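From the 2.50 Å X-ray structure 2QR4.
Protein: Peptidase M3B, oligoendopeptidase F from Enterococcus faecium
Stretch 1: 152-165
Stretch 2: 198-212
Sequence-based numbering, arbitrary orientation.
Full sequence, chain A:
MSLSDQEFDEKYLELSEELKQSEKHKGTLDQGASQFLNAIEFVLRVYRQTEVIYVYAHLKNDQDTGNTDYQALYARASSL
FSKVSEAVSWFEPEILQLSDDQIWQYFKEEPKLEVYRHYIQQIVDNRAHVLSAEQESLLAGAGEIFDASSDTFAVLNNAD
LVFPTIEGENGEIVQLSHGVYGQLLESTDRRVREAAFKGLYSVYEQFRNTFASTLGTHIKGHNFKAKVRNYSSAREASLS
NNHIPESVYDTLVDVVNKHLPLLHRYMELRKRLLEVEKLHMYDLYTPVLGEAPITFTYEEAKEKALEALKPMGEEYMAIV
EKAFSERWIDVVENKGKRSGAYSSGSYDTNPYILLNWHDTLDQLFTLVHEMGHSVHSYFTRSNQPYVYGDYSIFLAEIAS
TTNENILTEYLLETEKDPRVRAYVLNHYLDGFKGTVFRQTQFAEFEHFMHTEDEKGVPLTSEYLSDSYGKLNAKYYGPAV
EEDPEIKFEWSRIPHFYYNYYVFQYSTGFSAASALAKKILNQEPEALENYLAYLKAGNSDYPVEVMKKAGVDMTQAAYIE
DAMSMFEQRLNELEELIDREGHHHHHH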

ATOM      1  N   THR A 152      -2.619  -3.674   4.103  1.00 36.90           N
ATOM      2  CA  THR A 152      -1.269  -4.204   4.216  1.00 44.31           C
ATOM      3  C   THR A 152      -0.809  -4.084   5.659  1.00 48.43           C
ATOM      4  O   THR A 152      -0.215  -5.011   6.209  1.00 43.87           O
ATOM      5  CB  THR A 152      -0.315  -3.445   3.290  1.00 42.81           C
ATOM      6  OG1 THR A 152      -0.850  -3.483   1.964  1.00 43.01           O
ATOM      7  CG2 THR A 152       1.080  -4.059   3.291  1.00 37.45           C
ATOM      8  N   PHE A 153      -1.124  -2.950   6.279  1.00 47.74           N
ATOM      9  CA  PHE A 153      -0.794  -2.746   7.675  1.00 45.06           C
ATOM     10  C   PHE A 153      -1.451  -3.803   8.554  1.00 42.68           C
ATOM     11  O   PHE A 153      -0.799  -4.452   9.364  1.00 42.96           O
ATOM     12  CB  PHE A 153      -1.241  -1.376   8.152  1.00 37.32           C
ATOM     13  CG  PHE A 153      -1.267  -1.266   9.635  1.00 41.46           C
ATOM     14  CD1 PHE A 153      -0.098  -1.010  10.340  1.00 37.95           C
ATOM     15  CD2 PHE A 153      -2.449  -1.440  10.336  1.00 38.61           C
ATOM     16  CE1 PHE A 153      -0.099  -0.925  11.720  1.00 44.35           C
ATOM     17  CE2 PHE A 153      -2.467  -1.351  11.726  1.00 46.39           C
ATOM     18  CZ  PHE A 153      -1.282  -1.101  12.416  1.00 42.41           C
ATOM     19  N   ALA A 154      -2.753  -3.957   8.380  1.00 36.25           N
ATOM     20  CA  ALA A 154      -3.561  -4.883   9.176  1.00 46.57           C
ATOM     21  C   ALA A 154      -2.988  -6.298   9.117  1.00 40.23           C
ATOM     22  O   ALA A 154      -2.903  -6.996  10.118  1.00 49.18           O
ATOM     23  CB  ALA A 154      -5.040  -4.869   8.668  1.00 31.97           C
ATOM     24  N   VAL A 155      -2.585  -6.702   7.926  1.00 45.50           N
ATOM     25  CA  VAL A 155      -2.151  -8.063   7.676  1.00 49.96           C
ATOM     26  C   VAL A 155      -0.745  -8.296   8.251  1.00 41.52           C
ATOM     27  O   VAL A 155      -0.476  -9.275   8.973  1.00 44.22           O
ATOM     28  CB  VAL A 155      -2.184  -8.344   6.163  1.00 49.71           C
ATOM     29  CG1 VAL A 155      -0.831  -8.217   5.599  1.00 48.01           C
ATOM     30  CG2 VAL A 155      -2.719  -9.718   5.890  1.00 63.56           C
ATOM     31  N   LEU A 156       0.145  -7.367   7.965  1.00 37.77           N
ATOM     32  CA  LEU A 156       1.470  -7.421   8.542  1.00 37.90           C
ATOM     33  C   LEU A 156       1.390  -7.390  10.081  1.00 41.39           C
ATOM     34  O   LEU A 156       2.039  -8.190  10.758  1.00 52.66           O
ATOM     35  CB  LEU A 156       2.302  -6.255   8.012  1.00 33.61           C
ATOM     36  CG  LEU A 156       3.688  -6.038   8.609  1.00 41.84           C
ATOM     37  CD1 LEU A 156       4.585  -7.278   8.424  1.00 37.64           C
ATOM     38  CD2 LEU A 156       4.303  -4.830   7.952  1.00 39.88           C
ATOM     39  N   ASN A 157       0.587  -6.479  10.628  1.00 40.07           N
ATOM     40  CA  ASN A 157       0.525  -6.291  12.081  1.00 42.95           C
ATOM     41  C   ASN A 157      -0.129  -7.471  12.786  1.00 42.90           C
ATOM     42  O   ASN A 157       0.332  -7.911  13.830  1.00 44.11           O
ATOM     43  CB  ASN A 157      -0.220  -4.998  12.451  1.00 45.46           C
ATOM     44  CG  ASN A 157       0.042  -4.562  13.897  1.00 48.50           C
ATOM     45  OD1 ASN A 157      -0.875  -4.180  14.631  1.00 52.01           O
ATOM     46  ND2 ASN A 157       1.294  -4.614  14.304  1.00 38.10           N
ATOM     47  N   ASN A 158      -1.189  -8.007  12.198  1.00 42.15           N
ATOM     48  CA  ASN A 158      -1.953  -9.045  12.877  1.00 46.96           C
ATOM     49  C   ASN A 158      -1.709 -10.456  12.419  1.00 42.62           C
ATOM     50  O   ASN A 158      -2.019 -11.387  13.142  1.00 52.12           O
ATOM     51  CB  ASN A 158      -3.452  -8.747  12.817  1.00 48.30           C
ATOM     52  CG  ASN A 158      -3.788  -7.396  13.409  1.00 62.02           C
ATOM     53  OD1 ASN A 158      -3.514  -7.133  14.583  1.00 70.37           O
ATOM     54  ND2 ASN A 158      -4.366  -6.524  12.596  1.00 59.47           N
ATOM     55  N   ALA A 159      -1.169 -10.643  11.222  1.00 49.98           N
ATOM     56  CA  ALA A 159      -1.021 -12.012  10.733  1.00 44.07           C
ATOM     57  C   ALA A 159       0.440 -12.472  10.593  1.00 53.51           C
ATOM     58  O   ALA A 159       0.765 -13.607  10.953  1.00 52.42           O
ATOM     59  CB  ALA A 159      -1.769 -12.178   9.425  1.00 46.45           C
ATOM     60  N   ASP A 160       1.312 -11.599  10.079  1.00 47.89           N
ATOM     61  CA  ASP A 160       2.706 -11.989   9.775  1.00 44.49           C
ATOM     62  C   ASP A 160       3.762 -11.721  10.871  1.00 41.71           C
ATOM     63  O   ASP A 160       4.636 -12.555  11.083  1.00 41.31           O
ATOM     64  CB  ASP A 160       3.175 -11.424   8.422  1.00 44.24           C
ATOM     65  CG  ASP A 160       2.382 -11.984   7.225  1.00 58.04           C
ATOM     66  OD1 ASP A 160       1.589 -12.943   7.389  1.00 51.30           O
ATOM     67  OD2 ASP A 160       2.560 -11.450   6.108  1.00 52.45           O
ATOM     68  N   LEU A 161       3.707 -10.584  11.558  1.00 40.73           N
ATOM     69  CA  LEU A 161       4.688 -10.336  12.631  1.00 45.79           C
ATOM     70  C   LEU A 161       4.678 -11.439  13.690  1.00 42.74           C
ATOM     71  O   LEU A 161       3.618 -11.861  14.136  1.00 45.40           O
ATOM     72  CB  LEU A 161       4.424  -9.000  13.328  1.00 46.63           C
ATOM     73  CG  LEU A 161       4.677  -7.715  12.543  1.00 43.87           C
ATOM     74  CD1 LEU A 161       4.590  -6.522  13.461  1.00 37.57           C
ATOM     75  CD2 LEU A 161       6.010  -7.755  11.892  1.00 37.23           C
ATOM     76  N   VAL A 162       5.850 -11.936  14.081  1.00 45.10           N
ATOM     77  CA  VAL A 162       5.916 -12.746  15.298  1.00 44.39           C
ATOM     78  C   VAL A 162       6.959 -12.146  16.236  1.00 48.15           C
ATOM     79  O   VAL A 162       8.016 -11.683  15.803  1.00 43.47           O
ATOM     80  CB  VAL A 162       6.127 -14.294  15.081  1.00 48.01           C
ATOM     81  CG1 VAL A 162       5.857 -14.721  13.645  1.00 39.51           C
ATOM     82  CG2 VAL A 162       7.499 -14.729  15.525  1.00 42.90           C
ATOM     83  N   PHE A 163       6.624 -12.131  17.523  1.00 46.22           N
ATOM     84  CA  PHE A 163       7.416 -11.437  18.531  1.00 44.75           C
ATOM     85  C   PHE A 163       8.281 -12.409  19.318  1.00 42.53           C
ATOM     86  O   PHE A 163       8.020 -13.612  19.324  1.00 40.45           O
ATOM     87  CB  PHE A 163       6.484 -10.650  19.454  1.00 45.09           C
ATOM     88  CG  PHE A 163       5.704  -9.593  18.739  1.00 40.93           C
ATOM     89  CD1 PHE A 163       6.223  -8.317  18.588  1.00 43.45           C
ATOM     90  CD2 PHE A 163       4.476  -9.885  18.170  1.00 39.88           C
ATOM     91  CE1 PHE A 163       5.517  -7.335  17.902  1.00 44.95           C
ATOM     92  CE2 PHE A 163       3.763  -8.906  17.492  1.00 37.34           C
ATOM     93  CZ  PHE A 163       4.292  -7.632  17.357  1.00 38.56           C
ATOM     94  N   PRO A 164       9.316 -11.897  19.993  1.00 38.10           N
ATOM     95  CA  PRO A 164      10.208 -12.876  20.582  1.00 50.12           C
ATOM     96  C   PRO A 164       9.608 -13.524  21.826  1.00 51.52           C
ATOM     97  O   PRO A 164       8.543 -13.133  22.294  1.00 47.36           O
ATOM     98  CB  PRO A 164      11.474 -12.067  20.941  1.00 38.04           C
ATOM     99  CG  PRO A 164      11.197 -10.648  20.586  1.00 45.00           C
ATOM    100  CD  PRO A 164       9.729 -10.512  20.276  1.00 49.42           C
ATOM    101  N   THR A 165      10.311 -14.534  22.316  1.00 50.47           N
ATOM    102  CA  THR A 165      10.050 -15.189  23.582  1.00 42.82           C
ATOM    103  C   THR A 165      10.681 -14.390  24.719  1.00 36.41           C
ATOM    104  O   THR A 165      11.745 -13.803  24.554  1.00 42.44           O
ATOM    105  CB  THR A 165      10.706 -16.599  23.533  1.00 45.22           C
ATOM    106  OG1 THR A 165       9.704 -17.583  23.266  1.00 49.96           O
ATOM    107  CG2 THR A 165      11.441 -16.935  24.818  1.00 47.13           C
ATOM    108  N   LYS A 198      10.377  -4.324  25.739  1.00 44.23           N
ATOM    109  CA  LYS A 198      11.555  -4.385  24.843  1.00 39.40           C
ATOM    110  C   LYS A 198      11.464  -5.439  23.745  1.00 43.90           C
ATOM    111  O   LYS A 198      11.941  -5.225  22.623  1.00 39.74           O
ATOM    112  CB  LYS A 198      12.848  -4.589  25.645  1.00 35.67           C
ATOM    113  CG  LYS A 198      13.377  -3.282  26.194  1.00 48.92           C
ATOM    114  CD  LYS A 198      14.336  -3.428  27.359  1.00 48.89           C
ATOM    115  CE  LYS A 198      14.621  -2.041  27.903  1.00 51.15           C
ATOM    116  NZ  LYS A 198      15.498  -2.097  29.093  1.00 63.16           N
ATOM    117  N   GLY A 199      10.847  -6.571  24.068  1.00 42.10           N
ATOM    118  CA  GLY A 199      10.605  -7.605  23.068  1.00 32.37           C
ATOM    119  C   GLY A 199       9.695  -7.095  21.958  1.00 41.41           C
ATOM    120  O   GLY A 199      10.001  -7.246  20.771  1.00 46.72           O
ATOM    121  N   LEU A 200       8.583  -6.471  22.344  1.00 40.25           N
ATOM    122  CA  LEU A 200       7.574  -6.056  21.373  1.00 44.39           C
ATOM    123  C   LEU A 200       8.158  -4.979  20.493  1.00 40.24           C
ATOM    124  O   LEU A 200       8.037  -5.027  19.272  1.00 48.61           O
ATOM    125  CB  LEU A 200       6.307  -5.544  22.063  1.00 33.01           C
ATOM    126  CG  LEU A 200       5.189  -5.036  21.140  1.00 44.25           C
ATOM    127  CD1 LEU A 200       4.124  -6.095  20.878  1.00 38.34           C
ATOM    128  CD2 LEU A 200       4.541  -3.801  21.718  1.00 43.01           C
ATOM    129  N   TYR A 201       8.820  -4.015  21.122  1.00 49.11           N
ATOM    130  CA  TYR A 201       9.380  -2.893  20.383  1.00 41.02           C
ATOM    131  C   TYR A 201      10.578  -3.253  19.515  1.00 42.13           C
ATOM    132  O   TYR A 201      10.847  -2.569  18.537  1.00 51.77           O
ATOM    133  CB  TYR A 201       9.651  -1.703  21.297  1.00 43.37           C
ATOM    134  CG  TYR A 201       8.386  -0.928  21.571  1.00 45.21           C
ATOM    135  CD1 TYR A 201       7.887  -0.034  20.638  1.00 47.77           C
ATOM    136  CD2 TYR A 201       7.658  -1.134  22.729  1.00 49.80           C
ATOM    137  CE1 TYR A 201       6.698   0.663  20.867  1.00 51.64           C
ATOM    138  CE2 TYR A 201       6.476  -0.446  22.968  1.00 46.18           C
ATOM    139  CZ  TYR A 201       6.010   0.461  22.033  1.00 52.08           C
ATOM    140  OH  TYR A 201       4.840   1.153  22.267  1.00 63.88           O
ATOM    141  N   SER A 202      11.287  -4.331  19.835  1.00 37.67           N
ATOM    142  CA  SER A 202      12.380  -4.739  18.954  1.00 42.43           C
ATOM    143  C   SER A 202      11.825  -5.041  17.559  1.00 41.29           C
ATOM    144  O   SER A 202      12.472  -4.795  16.560  1.00 43.53           O
ATOM    145  CB  SER A 202      13.141  -5.948  19.518  1.00 32.96           C
ATOM    146  OG  SER A 202      12.305  -7.092  19.586  1.00 49.99           O
ATOM    147  N   VAL A 203      10.602  -5.546  17.496  1.00 38.48           N
ATOM    148  CA  VAL A 203       9.995  -5.881  16.215  1.00 42.55           C
ATOM    149  C   VAL A 203       9.465  -4.655  15.463  1.00 44.06           C
ATOM    150  O   VAL A 203       9.650  -4.546  14.257  1.00 49.44           O
ATOM    151  CB  VAL A 203       8.873  -6.947  16.384  1.00 45.77           C
ATOM    152  CG1 VAL A 203       8.124  -7.151  15.077  1.00 33.98           C
ATOM    153  CG2 VAL A 203       9.474  -8.268  16.863  1.00 39.20           C
ATOM    154  N   TYR A 204       8.794  -3.741  16.159  1.00 39.57           N
ATOM    155  CA  TYR A 204       8.370  -2.496  15.511  1.00 39.78           C
ATOM    156  C   TYR A 204       9.541  -1.689  14.990  1.00 42.69           C
ATOM    157  O   TYR A 204       9.468  -1.098  13.917  1.00 54.09           O
ATOM    158  CB  TYR A 204       7.429  -1.673  16.405  1.00 36.55           C
ATOM    159  CG  TYR A 204       6.097  -2.344  16.427  1.00 40.29           C
ATOM    160  CD1 TYR A 204       5.264  -2.302  15.314  1.00 39.78           C
ATOM    161  CD2 TYR A 204       5.712  -3.121  17.508  1.00 42.10           C
ATOM    162  CE1 TYR A 204       4.059  -2.978  15.301  1.00 44.03           C
ATOM    163  CE2 TYR A 204       4.512  -3.794  17.508  1.00 35.10           C
ATOM    164  CZ  TYR A 204       3.690  -3.720  16.406  1.00 39.46           C
ATOM    165  OH  TYR A 204       2.503  -4.395  16.420  1.00 41.07           O
ATOM    166  N   GLU A 205      10.640  -1.692  15.727  1.00 46.69           N
ATOM    167  CA  GLU A 205      11.843  -1.033  15.256  1.00 44.53           C
ATOM    168  C   GLU A 205      12.361  -1.688  13.964  1.00 51.11           C
ATOM    169  O   GLU A 205      12.710  -1.007  13.000  1.00 48.06           O
ATOM    170  CB  GLU A 205      12.912  -1.031  16.350  1.00 44.82           C
ATOM    171  CG  GLU A 205      14.332  -0.695  15.857  1.00 47.24           C
ATOM    172  CD  GLU A 205      15.321  -0.452  16.996  1.00 58.36           C
ATOM    173  OE1 GLU A 205      15.191  -1.077  18.069  1.00 65.63           O
ATOM    174  OE2 GLU A 205      16.242   0.367  16.818  1.00 72.71           O
ATOM    175  N   GLN A 206      12.413  -3.009  13.936  1.00 39.02           N
ATOM    176  CA  GLN A 206      12.873  -3.690  12.739  1.00 39.81           C
ATOM    177  C   GLN A 206      12.047  -3.311  11.509  1.00 47.55           C
ATOM    178  O   GLN A 206      12.585  -3.165  10.412  1.00 43.58           O
ATOM    179  CB  GLN A 206      12.796  -5.199  12.925  1.00 41.49           C
ATOM    180  CG  GLN A 206      13.593  -5.987  11.890  1.00 42.77           C
ATOM    181  CD  GLN A 206      13.218  -7.455  11.893  1.00 53.99           C
ATOM    182  OE1 GLN A 206      12.808  -8.015  12.926  1.00 59.87           O
ATOM    183  NE2 GLN A 206      13.345  -8.091  10.740  1.00 48.41           N
ATOM    184  N   PHE A 207      10.741  -3.152  11.687  1.00 42.79           N
ATOM    185  CA  PHE A 207       9.866  -2.929  10.542  1.00 46.64           C
ATOM    186  C   PHE A 207       9.365  -1.498  10.428  1.00 40.48           C
ATOM    187  O   PHE A 207       8.330  -1.256   9.812  1.00 40.81           O
ATOM    188  CB  PHE A 207       8.693  -3.923  10.523  1.00 39.92           C
ATOM    189  CG  PHE A 207       9.120  -5.339  10.297  1.00 42.68           C
ATOM    190  CD1 PHE A 207       9.145  -5.874   9.027  1.00 46.55           C
ATOM    191  CD2 PHE A 207       9.531  -6.126  11.354  1.00 48.77           C
ATOM    192  CE1 PHE A 207       9.555  -7.176   8.812  1.00 43.41           C
ATOM    193  CE2 PHE A 207       9.932  -7.425  11.146  1.00 42.11           C
ATOM    194  CZ  PHE A 207       9.952  -7.948   9.868  1.00 45.95           C
ATOM    195  N   ARG A 208      10.124  -0.553  10.978  1.00 43.26           N
ATOM    196  CA  ARG A 208       9.685   0.842  11.013  1.00 34.21           C
ATOM    197  C   ARG A 208       9.586   1.498   9.633  1.00 40.52           C
ATOM    198  O   ARG A 208       8.738   2.368   9.406  1.00 48.03           O
ATOM    199  CB  ARG A 208      10.580   1.660  11.925  1.00 33.05           C
ATOM    200  CG  ARG A 208      12.036   1.699  11.521  1.00 45.15           C
ATOM    201  CD  ARG A 208      12.829   2.423  12.597  1.00 48.13           C
ATOM    202  NE  ARG A 208      14.162   2.778  12.149  1.00 54.61           N
ATOM    203  CZ  ARG A 208      15.147   1.903  11.969  1.00 60.99           C
ATOM    204  NH1 ARG A 208      16.333   2.329  11.566  1.00 60.85           N
ATOM    205  NH2 ARG A 208      14.951   0.608  12.194  1.00 59.22           N
ATOM    206  N   ASN A 209      10.455   1.078   8.726  1.00 33.27           N
ATOM    207  CA  ASN A 209      10.445   1.553   7.349  1.00 40.93           C
ATOM    208  C   ASN A 209       9.191   1.076   6.596  1.00 43.14           C
ATOM    209  O   ASN A 209       8.579   1.831   5.849  1.00 53.53           O
ATOM    210  CB  ASN A 209      11.696   1.075   6.610  1.00 34.11           C
ATOM    211  CG  ASN A 209      12.992   1.557   7.250  1.00 36.34           C
ATOM    212  OD1 ASN A 209      13.866   0.758   7.558  1.00 45.05           O
ATOM    213  ND2 ASN A 209      13.128   2.861   7.424  1.00 34.54           N
ATOM    214  N   THR A 210       8.808  -0.178   6.802  1.00 43.17           N
ATOM    215  CA  THR A 210       7.615  -0.727   6.163  1.00 38.35           C
ATOM    216  C   THR A 210       6.341  -0.011   6.617  1.00 40.51           C
ATOM    217  O   THR A 210       5.525   0.416   5.796  1.00 51.07           O
ATOM    218  CB  THR A 210       7.507  -2.227   6.441  1.00 42.92           C
ATOM    219  OG1 THR A 210       8.698  -2.857   5.967  1.00 41.38           O
ATOM    220  CG2 THR A 210       6.283  -2.836   5.737  1.00 32.91           C
ATOM    221  N   PHE A 211       6.195   0.143   7.925  1.00 37.69           N
ATOM    222  CA  PHE A 211       5.085   0.891   8.497  1.00 39.30           C
ATOM    223  C   PHE A 211       5.057   2.373   8.097  1.00 41.52           C
ATOM    224  O   PHE A 211       3.985   2.929   7.855  1.00 44.12           O
ATOM    225  CB  PHE A 211       5.105   0.757  10.007  1.00 38.61           C
ATOM    226  CG  PHE A 211       4.703  -0.601  10.499  1.00 41.12           C
ATOM    227  CD1 PHE A 211       3.479  -1.151  10.138  1.00 46.00           C
ATOM    228  CD2 PHE A 211       5.532  -1.320  11.339  1.00 41.56           C
ATOM    229  CE1 PHE A 211       3.085  -2.392  10.613  1.00 36.28           C
ATOM    230  CE2 PHE A 211       5.145  -2.571  11.807  1.00 41.78           C
ATOM    231  CZ  PHE A 211       3.921  -3.101  11.439  1.00 39.62           C
ATOM    232  N   ALA A 212       6.220   3.011   8.003  1.00 40.69           N
ATOM    233  CA  ALA A 212       6.266   4.397   7.533  1.00 41.40           C
ATOM    234  C   ALA A 212       5.703   4.465   6.118  1.00 43.19           C
ATOM    235  O   ALA A 212       4.961   5.374   5.770  1.00 44.94           O
ATOM    236  CB  ALA A 212       7.694   4.923   7.545  1.00 35.61           C
TER

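Residues 152-160 form the end of a helix that begins earlier in the chain, and its last turn widens into a pi-type turn at 156-160, with Asp 160 N bonded to Val 155 O (3.1 Å) and Leu 161 N to Leu 156 O (3.0 Å). Leu 161 is the first residue to leave helical phi/psi, and the chain continues through Val 162, Phe 163 and Pro 164 in extended conformation. The second stretch comprises two helical segments, 198-206 and 208-212, separated at Phe 207, whose phi/psi of -106/26° breaks the first helix and which occupies the N-cap position of the second. Helices 152-160 and 208-212 run roughly antiparallel, at 150°, and their axes approach to 11.0 Å. The backbones come closer where the extended segment passes the first helix: Pro 164 CA lies 5.8 Å from Gly 199 CA, and Phe 163 CA 6.1 Å from Leu 200 CA.

Pro 164 CD reaches Gly 199 O at 3.3 Å, and the same carbonyl accepts a hydrogen bond from Ser 202 OG (2.6 Å) within its own helix. Beside it, the Phe 163 ring inserts among Leu 200, Val 203 and Tyr 204. Leu 200 CD1 sits over one face, 3.9 Å from the centroid of the Phe 163 ring, in a CH-pi contact, whereas Tyr 204 CE2 approaches the ring edge, 3.7 Å from Phe 163 CE1. Val 203 CG2 completes this packing at 3.7 Å from Phe 163 CD1.

Leu 161 links this cluster to the next. Leu 161 CD2 lies over the face of the Phe 207 ring, 4.1 Å from the centroid, and 3.9 Å from Val 203 CG1; Leu 161 CD1 is 4.0 Å from both Tyr 204 CE1 and Phe 211 CZ, and lies at the edge of the Phe 211 ring. Phe 211 also receives the helix of stretch 1. Leu 156 CD2 makes an off-centre CH-pi contact with the Phe 211 ring, 4.2 Å from the ring centroid, and packs against Thr 210 CG2 at 3.6 Å, while Phe 153 CD1 meets Phe 211 CE1 at 3.5 Å with the ring planes inclined at 63°.

A single hydrogen bond joins the stretches across this largely apolar contact: Asn 157 ND2 donates to Tyr 204 OH at 2.4 Å, a very short distance, with an N-H...acceptor angle of 149°. It gives both buried polar groups a partner.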